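Local structure of hypothetical protein (Bacteroides eggerthii, 4JGL) at residues K52-K57 against I69-M74; C81-F86 against S104-T109. The protein is of unknown function but has a streptavidin-like fold, an antiparallel beta barrel elaborated by two additional alpha helices. All blocks are in the same frame, centred on the assembly; numbering follows the deposited sequence. Where two conformers were deposited one is given.

Contact 1: residues K52-K57 against I69-M74; sequences KGLFLK and IYTYVM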
ATOM      1  N   LYS A  52      -6.976   7.703   9.695  1.00 19.53           N
ATOM      2  CA  LYS A  52      -5.644   8.147  10.073  1.00 18.85           C
ATOM      3  C   LYS A  52      -4.954   8.986   8.996  1.00 15.21           C
ATOM      4  O   LYS A  52      -3.863   9.505   9.230  1.00 17.57           O
ATOM      5  CB  LYS A  52      -4.773   6.941  10.364  1.00 19.02           C
ATOM      6  CG  LYS A  52      -5.274   6.041  11.484  1.00 25.89           C
ATOM      7  CD  LYS A  52      -4.129   5.591  12.361  1.00 32.57           C
ATOM      8  CE  LYS A  52      -3.757   6.649  13.415  1.00 35.55           C
ATOM      9  NZ  LYS A  52      -2.483   7.412  13.126  1.00 31.47           N
ATOM     10  N   GLY A  53      -5.566   9.133   7.826  1.00 14.65           N
ATOM     11  CA  GLY A  53      -4.935   9.797   6.709  1.00 13.76           C
ATOM     12  C   GLY A  53      -3.661   9.116   6.236  1.00 12.05           C
ATOM     13  O   GLY A  53      -2.705   9.774   5.873  1.00 12.28           O
ATOM     14  N   LEU A  54      -3.655   7.776   6.276  1.00 11.12           N
ATOM     15  CA  LEU A  54      -2.514   6.994   5.843  1.00 11.22           C
ATOM     16  C   LEU A  54      -2.882   6.089   4.678  1.00 10.23           C
ATOM     17  O   LEU A  54      -4.016   5.621   4.550  1.00 10.32           O
ATOM     18  CB  LEU A  54      -1.996   6.120   6.973  1.00 11.75           C
ATOM     19  CG  LEU A  54      -1.622   6.850   8.260  1.00 12.07           C
ATOM     20  CD1 LEU A  54      -1.206   5.813   9.296  1.00 14.39           C
ATOM     21  CD2 LEU A  54      -0.494   7.854   8.020  1.00 13.98           C
ATOM     22  N   PHE A  55      -1.887   5.849   3.839  1.00  9.56           N
ATOM     23  CA  PHE A  55      -1.954   4.888   2.753  1.00  9.38           C
ATOM     24  C   PHE A  55      -0.759   3.975   2.896  1.00  9.04           C
ATOM     25  O   PHE A  55       0.382   4.452   2.944  1.00  9.87           O
ATOM     26  CB  PHE A  55      -1.954   5.573   1.390  1.00  9.98           C
ATOM     27  CG  PHE A  55      -1.859   4.597   0.251  1.00 11.25           C
ATOM     28  CD1 PHE A  55      -2.949   3.814  -0.073  1.00 13.06           C
ATOM     29  CD2 PHE A  55      -0.678   4.404  -0.417  1.00 11.96           C
ATOM     30  CE1 PHE A  55      -2.880   2.846  -1.098  1.00 14.23           C
ATOM     31  CE2 PHE A  55      -0.603   3.441  -1.460  1.00 13.74           C
ATOM     32  CZ  PHE A  55      -1.691   2.657  -1.747  1.00 13.31           C
ATOM     33  N   LEU A  56      -0.993   2.668   3.010  1.00  9.41           N
ATOM     34  CA  LEU A  56       0.089   1.713   3.136  0.50  9.21           C
ATOM     35  C   LEU A  56       0.256   0.922   1.858  1.00  9.55           C
ATOM     36  O   LEU A  56      -0.716   0.539   1.231  1.00  9.78           O
ATOM     37  CB  LEU A  56      -0.153   0.773   4.316  0.50  9.78           C
ATOM     38  CG  LEU A  56       0.130   1.345   5.702  0.50 12.00           C
ATOM     39  CD1 LEU A  56      -0.777   2.532   5.991  0.50 15.18           C
ATOM     40  CD2 LEU A  56      -0.002   0.249   6.768  0.50 12.28           C
ATOM     41  N   LYS A  57       1.506   0.690   1.478  1.00  9.48           N
ATOM     42  CA  LYS A  57       1.831  -0.109   0.303  1.00  9.32           C
ATOM     43  C   LYS A  57       2.803  -1.196   0.712  1.00  8.85           C
ATOM     44  O   LYS A  57       3.886  -0.898   1.239  1.00 10.99           O
ATOM     45  CB  LYS A  57       2.440   0.769  -0.788  1.00 11.40           C
ATOM     46  CG  LYS A  57       2.851  -0.027  -2.019  1.00 12.57           C
ATOM     47  CD  LYS A  57       3.182   0.892  -3.178  1.00 16.64           C
ATOM     48  CE  LYS A  57       3.474   0.100  -4.452  1.00 19.37           C
ATOM     49  NZ  LYS A  57       4.803  -0.548  -4.353  1.00 18.94           N
ATOM     50  N   ILE A  69       4.576   3.366   4.752  1.00 10.07           N
ATOM     51  CA  ILE A  69       3.504   4.160   5.344  1.00 10.49           C
ATOM     52  C   ILE A  69       3.623   5.542   4.730  1.00 10.58           C
ATOM     53  O   ILE A  69       4.611   6.266   4.954  1.00 11.68           O
ATOM     54  CB  ILE A  69       3.623   4.271   6.865  1.00 11.70           C
ATOM     55  CG1 ILE A  69       3.555   2.899   7.536  1.00 14.21           C
ATOM     56  CG2 ILE A  69       2.485   5.161   7.395  1.00 14.53           C
ATOM     57  CD1 ILE A  69       3.975   2.938   9.014  1.00 17.24           C
ATOM     58  N   TYR A  70       2.646   5.883   3.899  1.00  9.81           N
ATOM     59  CA  TYR A  70       2.485   7.207   3.308  1.00  9.76           C
ATOM     60  C   TYR A  70       1.437   7.953   4.103  1.00  9.52           C
ATOM     61  O   TYR A  70       0.464   7.351   4.574  1.00 10.46           O
ATOM     62  CB  TYR A  70       1.972   7.120   1.855  1.00 10.10           C
ATOM     63  CG  TYR A  70       2.960   6.575   0.847  1.00  9.88           C
ATOM     64  CD1 TYR A  70       3.120   5.214   0.607  1.00 10.39           C
ATOM     65  CD2 TYR A  70       3.694   7.437   0.066  1.00 10.92           C
ATOM     66  CE1 TYR A  70       4.030   4.773  -0.352  1.00 10.86           C
ATOM     67  CE2 TYR A  70       4.583   7.002  -0.859  1.00 10.92           C
ATOM     68  CZ  TYR A  70       4.775   5.677  -1.067  1.00 10.26           C
ATOM     69  OH  TYR A  70       5.683   5.251  -2.034  1.00 12.39           O
ATOM     70  N   THR A  71       1.578   9.275   4.164  1.00 10.60           N
ATOM     71  CA  THR A  71       0.460  10.113   4.539  1.00 11.31           C
ATOM     72  C   THR A  71      -0.259  10.542   3.266  1.00 10.79           C
ATOM     73  O   THR A  71       0.360  10.625   2.211  1.00 12.75           O
ATOM     74  CB  THR A  71       0.926  11.329   5.355  1.00 12.43           C
ATOM     75  OG1 THR A  71       1.870  12.081   4.593  1.00 13.67           O
ATOM     76  CG2 THR A  71       1.550  10.876   6.661  1.00 15.50           C
ATOM     77  N   TYR A  72      -1.565  10.771   3.325  1.00 11.13           N
ATOM     78  CA  TYR A  72      -2.284  11.193   2.129  1.00 11.42           C
ATOM     79  C   TYR A  72      -3.273  12.288   2.456  1.00 12.30           C
ATOM     80  O   TYR A  72      -3.760  12.406   3.590  1.00 13.65           O
ATOM     81  CB  TYR A  72      -2.991  10.049   1.387  1.00 12.00           C
ATOM     82  CG  TYR A  72      -4.344   9.666   1.911  1.00 11.70           C
ATOM     83  CD1 TYR A  72      -4.484   8.734   2.918  1.00 13.20           C
ATOM     84  CD2 TYR A  72      -5.498  10.245   1.397  1.00 12.73           C
ATOM     85  CE1 TYR A  72      -5.721   8.363   3.380  1.00 14.93           C
ATOM     86  CE2 TYR A  72      -6.736   9.897   1.868  1.00 14.38           C
ATOM     87  CZ  TYR A  72      -6.848   8.950   2.853  1.00 15.67           C
ATOM     88  OH  TYR A  72      -8.078   8.580   3.341  1.00 19.53           O
ATOM     89  N   VAL A  73      -3.566  13.054   1.421  1.00 12.83           N
ATOM     90  CA  VAL A  73      -4.659  14.013   1.408  1.00 14.33           C
ATOM     91  C   VAL A  73      -5.385  13.847   0.080  1.00 14.25           C
ATOM     92  O   VAL A  73      -4.810  13.373  -0.907  1.00 14.57           O
ATOM     93  CB  VAL A  73      -4.177  15.464   1.583  1.00 16.73           C
ATOM     94  CG1 VAL A  73      -3.439  15.628   2.921  1.00 19.54           C
ATOM     95  CG2 VAL A  73      -3.332  15.939   0.421  1.00 19.79           C
HETATM   96  N   MSE A  74      -6.643  14.248   0.042  1.00 14.68           N
HETATM   97  CA  MSE A  74      -7.385  14.289  -1.194  1.00 14.84           C
HETATM   98  C   MSE A  74      -7.180  15.616  -1.910  1.00 15.72           C
HETATM   99  O   MSE A  74      -7.044  16.685  -1.307  1.00 17.25           O
HETATM  100  CB  MSE A  74      -8.871  14.046  -0.981  1.00 16.98           C
HETATM  101  CG  MSE A  74      -9.210  12.771  -0.257  1.00 18.04           C
HETATM  102 SE   MSE A  74      -8.598  11.208  -1.151  0.75 15.41          SE
HETATM  103  CE  MSE A  74      -9.609  11.364  -2.770  1.00 19.27           C
TER
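The carbonyl oxygen Phe55 O takes the shortest polar bond here, from the amide Tyr70 N at 2.8 Å, with the donor nearly in line with the C=O bond. Its return partner runs from Phe55 N to Tyr70 O at 2.9 Å, and the two make Phe55 and Tyr70 a hydrogen-bonded antiparallel pair in a beta hairpin of the streptavidin-like barrel. Leu54 with Thr71 and Leu56 with Ile69 are the non-hydrogen-bonded pairs that flank it. A third bond, Tyr72 N to Gly53 O, enters well above the carbonyl plane, 42° out of it. Gly53, at positive phi, and Leu54 together face Met49 in a G1 beta bulge.

Phe55 and Tyr70 project from one face of the sheet, side by side and pointing the same way, and Phe55 CD2 meets Tyr70 CD1 at 4.0 Å. Farther out, Tyr70 OH is hydrogen-bonded to the backbone oxygen Pro110 O, while the Phe55 ring meets that of Phe114. On the other face, Leu54 CD2 reaches both Ile69 CG2 and Thr71 CG2, and Leu56 CG lies 4.2 Å from Ile69 CG1. Helix 158-165 covers this aliphatic layer, with Val164 against Leu54 and Ile69.

Tyr72 has CG between its backbone N and carbonyl carbon (chi1 83°), and its ring is brought up against the Gly53-Leu54 backbone. At the ring edge CE1 lies 3.4 Å from Leu54 O, and CD1 is equally close to the carbonyl carbon Gly53 C.

Contact 2: residues C81-F86 against S104-T109; sequences CTPGHF and SSMKNT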
ATOM      1  N   CYS A  81      -0.186  11.057  -2.113  1.00 12.92           N
ATOM      2  CA  CYS A  81       0.530  10.247  -1.127  1.00 12.04           C
ATOM      3  C   CYS A  81       1.979  10.707  -0.987  1.00 13.00           C
ATOM      4  O   CYS A  81       2.719  10.764  -1.968  1.00 15.48           O
ATOM      5  CB  CYS A  81       0.532   8.755  -1.521  1.00 12.71           C
ATOM      6  SG  CYS A  81      -1.057   8.038  -1.728  1.00 14.82           S
ATOM      7  N   THR A  82       2.366  11.046   0.236  1.00 11.88           N
ATOM      8  CA  THR A  82       3.708  11.533   0.561  1.00 12.55           C
ATOM      9  C   THR A  82       4.444  10.509   1.436  1.00 11.20           C
ATOM     10  O   THR A  82       3.896  10.027   2.408  1.00 11.45           O
ATOM     11  CB  THR A  82       3.624  12.864   1.323  1.00 13.90           C
ATOM     12  OG1 THR A  82       2.909  13.824   0.528  1.00 15.61           O
ATOM     13  CG2 THR A  82       5.014  13.400   1.683  1.00 15.67           C
ATOM     14  N   PRO A  83       5.679  10.149   1.075  1.00 11.51           N
ATOM     15  CA  PRO A  83       6.405   9.161   1.850  1.00 12.30           C
ATOM     16  C   PRO A  83       6.502   9.499   3.322  1.00 11.50           C
ATOM     17  O   PRO A  83       6.576  10.681   3.691  1.00 12.62           O
ATOM     18  CB  PRO A  83       7.788   9.142   1.207  1.00 14.15           C
ATOM     19  CG  PRO A  83       7.562   9.604  -0.184  1.00 14.14           C
ATOM     20  CD  PRO A  83       6.422  10.561  -0.128  1.00 12.81           C
ATOM     21  N   GLY A  84       6.488   8.465   4.142  1.00 11.44           N
ATOM     22  CA  GLY A  84       6.562   8.607   5.581  1.00 11.44           C
ATOM     23  C   GLY A  84       7.651   7.728   6.153  1.00 11.93           C
ATOM     24  O   GLY A  84       8.786   8.160   6.326  1.00 12.28           O
ATOM     25  N   HIS A  85       7.312   6.463   6.402  1.00 11.15           N
ATOM     26  CA  HIS A  85       8.216   5.489   6.982  1.00 10.82           C
ATOM     27  C   HIS A  85       8.117   4.192   6.217  1.00 10.65           C
ATOM     28  O   HIS A  85       7.164   3.962   5.484  1.00 12.01           O
ATOM     29  CB  HIS A  85       7.897   5.271   8.466  1.00 12.18           C
ATOM     30  CG  HIS A  85       8.329   6.409   9.331  1.00 15.23           C
ATOM     31  ND1 HIS A  85       7.640   7.600   9.372  1.00 16.37           N
ATOM     32  CD2 HIS A  85       9.404   6.555  10.141  1.00 16.52           C
ATOM     33  CE1 HIS A  85       8.275   8.433  10.184  1.00 18.73           C
ATOM     34  NE2 HIS A  85       9.340   7.819  10.671  1.00 19.41           N
ATOM     35  N   PHE A  86       9.100   3.333   6.425  1.00 10.95           N
ATOM     36  CA  PHE A  86       9.175   1.998   5.852  1.00 10.59           C
ATOM     37  C   PHE A  86       9.356   0.994   6.968  1.00 10.81           C
ATOM     38  O   PHE A  86      10.268   1.124   7.786  1.00 12.72           O
ATOM     39  CB  PHE A  86      10.346   1.926   4.876  1.00 11.15           C
ATOM     40  CG  PHE A  86      10.539   0.564   4.273  1.00 12.61           C
ATOM     41  CD1 PHE A  86       9.693   0.080   3.309  1.00 13.46           C
ATOM     42  CD2 PHE A  86      11.563  -0.243   4.729  1.00 16.94           C
ATOM     43  CE1 PHE A  86       9.872  -1.213   2.789  1.00 14.93           C
ATOM     44  CE2 PHE A  86      11.764  -1.499   4.171  1.00 17.86           C
ATOM     45  CZ  PHE A  86      10.902  -1.962   3.230  1.00 14.72           C
ATOM     46  N   SER A 104      11.418   7.199   5.563  1.00 12.58           N
ATOM     47  CA  SER A 104      11.560   7.267   4.127  1.00 12.71           C
ATOM     48  C   SER A 104      12.104   8.627   3.728  1.00 14.43           C
ATOM     49  O   SER A 104      11.755   9.649   4.321  1.00 18.26           O
ATOM     50  CB  SER A 104      10.212   7.086   3.433  1.00 13.31           C
ATOM     51  OG  SER A 104       9.621   5.844   3.750  1.00 13.79           O
ATOM     52  N   SER A 105      12.931   8.635   2.704  1.00 13.45           N
ATOM     53  CA  SER A 105      13.413   9.876   2.122  1.00 14.84           C
ATOM     54  C   SER A 105      12.448  10.369   1.067  1.00 15.13           C
ATOM     55  O   SER A 105      11.968   9.596   0.236  1.00 16.40           O
ATOM     56  CB  SER A 105      14.748   9.606   1.460  1.00 17.70           C
ATOM     57  OG  SER A 105      15.085  10.640   0.538  1.00 21.78           O
HETATM   58  N   MSE A 106      12.181  11.672   1.072  1.00 16.10           N
HETATM   59  CA  MSE A 106      11.402  12.295   0.021  1.00 16.68           C
HETATM   60  C   MSE A 106      12.049  12.210  -1.366  1.00 16.90           C
HETATM   61  O   MSE A 106      11.375  12.281  -2.403  1.00 19.08           O
HETATM   62  CB  MSE A 106      11.238  13.777   0.384  1.00 17.17           C
HETATM   63  CG  MSE A 106      10.346  14.021   1.546  1.00 20.29           C
HETATM   64 SE   MSE A 106       8.558  13.514   1.242  0.75 22.72          SE
HETATM   65  CE  MSE A 106       8.095  14.679  -0.281  1.00 26.99           C
ATOM     66  N   LYS A 107      13.373  12.118  -1.385  1.00 16.24           N
ATOM     67  CA  LYS A 107      14.125  12.048  -2.624  1.00 18.06           C
ATOM     68  C   LYS A 107      14.173  10.622  -3.183  1.00 18.55           C
ATOM     69  O   LYS A 107      14.306  10.429  -4.384  1.00 24.30           O
ATOM     70  CB  LYS A 107      15.547  12.536  -2.371  1.00 19.95           C
ATOM     71  CG  LYS A 107      15.628  14.017  -1.926  1.00 23.62           C
ATOM     72  CD  LYS A 107      17.041  14.428  -1.481  1.00 28.31           C
ATOM     73  CE  LYS A 107      17.122  15.957  -1.198  1.00 31.23           C
ATOM     74  NZ  LYS A 107      16.496  16.297   0.111  1.00 33.98           N
ATOM     75  N   ASN A 108      14.129   9.626  -2.316  1.00 13.73           N
ATOM     76  CA  ASN A 108      14.465   8.255  -2.719  1.00 14.37           C
ATOM     77  C   ASN A 108      13.313   7.257  -2.683  1.00 12.89           C
ATOM     78  O   ASN A 108      13.476   6.139  -3.139  1.00 15.45           O
ATOM     79  CB  ASN A 108      15.631   7.756  -1.880  1.00 16.12           C
ATOM     80  CG  ASN A 108      16.900   8.558  -2.136  1.00 19.37           C
ATOM     81  OD1 ASN A 108      17.100   9.038  -3.232  1.00 23.61           O
ATOM     82  ND2 ASN A 108      17.728   8.707  -1.128  1.00 26.62           N
ATOM     83  N   THR A 109      12.191   7.637  -2.097  1.00 12.57           N
ATOM     84  CA  THR A 109      10.948   6.865  -2.149  1.00 12.51           C
ATOM     85  C   THR A 109       9.954   7.634  -3.011  1.00 13.06           C
ATOM     86  O   THR A 109       9.749   8.818  -2.764  1.00 13.70           O
ATOM     87  CB  THR A 109      10.362   6.661  -0.749  1.00 11.36           C
ATOM     88  OG1 THR A 109      11.246   5.808  -0.011  1.00 13.12           O
ATOM     89  CG2 THR A 109       8.985   5.982  -0.798  1.00 12.45           C
TER
HETATM   90  O   HOH W   1       6.935   5.726   2.969  1.00 14.26           O
HETATM   91  O   HOH W   2       9.466  10.848   6.636  1.00 31.56           O
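Pro83 presents its ring to the loop 104-109 and is met by Ser104, Met106 and Thr109 in turn. CB of Pro83 rests 3.9 Å from Ser104 CB, and the neighbouring CG lies 3.5 Å from the backbone oxygen Thr109 O. Thr109 and the proline run alongside in opposite senses, Thr109 CG2 meeting both CB and CG of that ring.

Ser104 adds the one direct hydrogen bond, Ser104 N to Gly84 O at 2.9 Å. Its OG, anti to the carbonyl carbon (chi1 -60°), is hydrogen-bonded to a water 2.8 Å away; the same water accepts from Gly84 N and donates to His85 O. That water ties the loop to the strand at the place where Gly84 and His85 both face Ile69, a classic beta bulge in strand 78-92 of the barrel. A second water donates to Gly84 O, giving this oxygen two partners.

Beyond Ser104 the loop turns back on itself through an ST turn, in which Ser105 OG accepts from Lys107 N. The chain of Met106, a selenomethionine, folds twice, at its second and third torsions, and crosses Pro83 at about a right angle. The selenium SE touches Thr82 CG2 at 3.6 Å and Pro83 CD at 3.9 Å.

Overall arrangement
Following the chain from the N terminus, contact 1 comes first: it closes the hairpin of strands 54-61 and 64-75, with 11 residues between its segments. The chain then turns into strand 78-92, where contact 2 opens, runs through strand 96-103 and comes back as the loop 104-109, before strand 112-116. The two contacts therefore follow in series, neither enclosing the other, with centres about 11 Å apart. They are joined through the neighbouring strands 64-75 and 78-92: Ile69 N lies 2.8 Å from His85 O, a probable hydrogen bond, and Tyr70 packs on Thr82 and Pro83. Contact 1 is partly buried, whereas contact 2 lies at the surface.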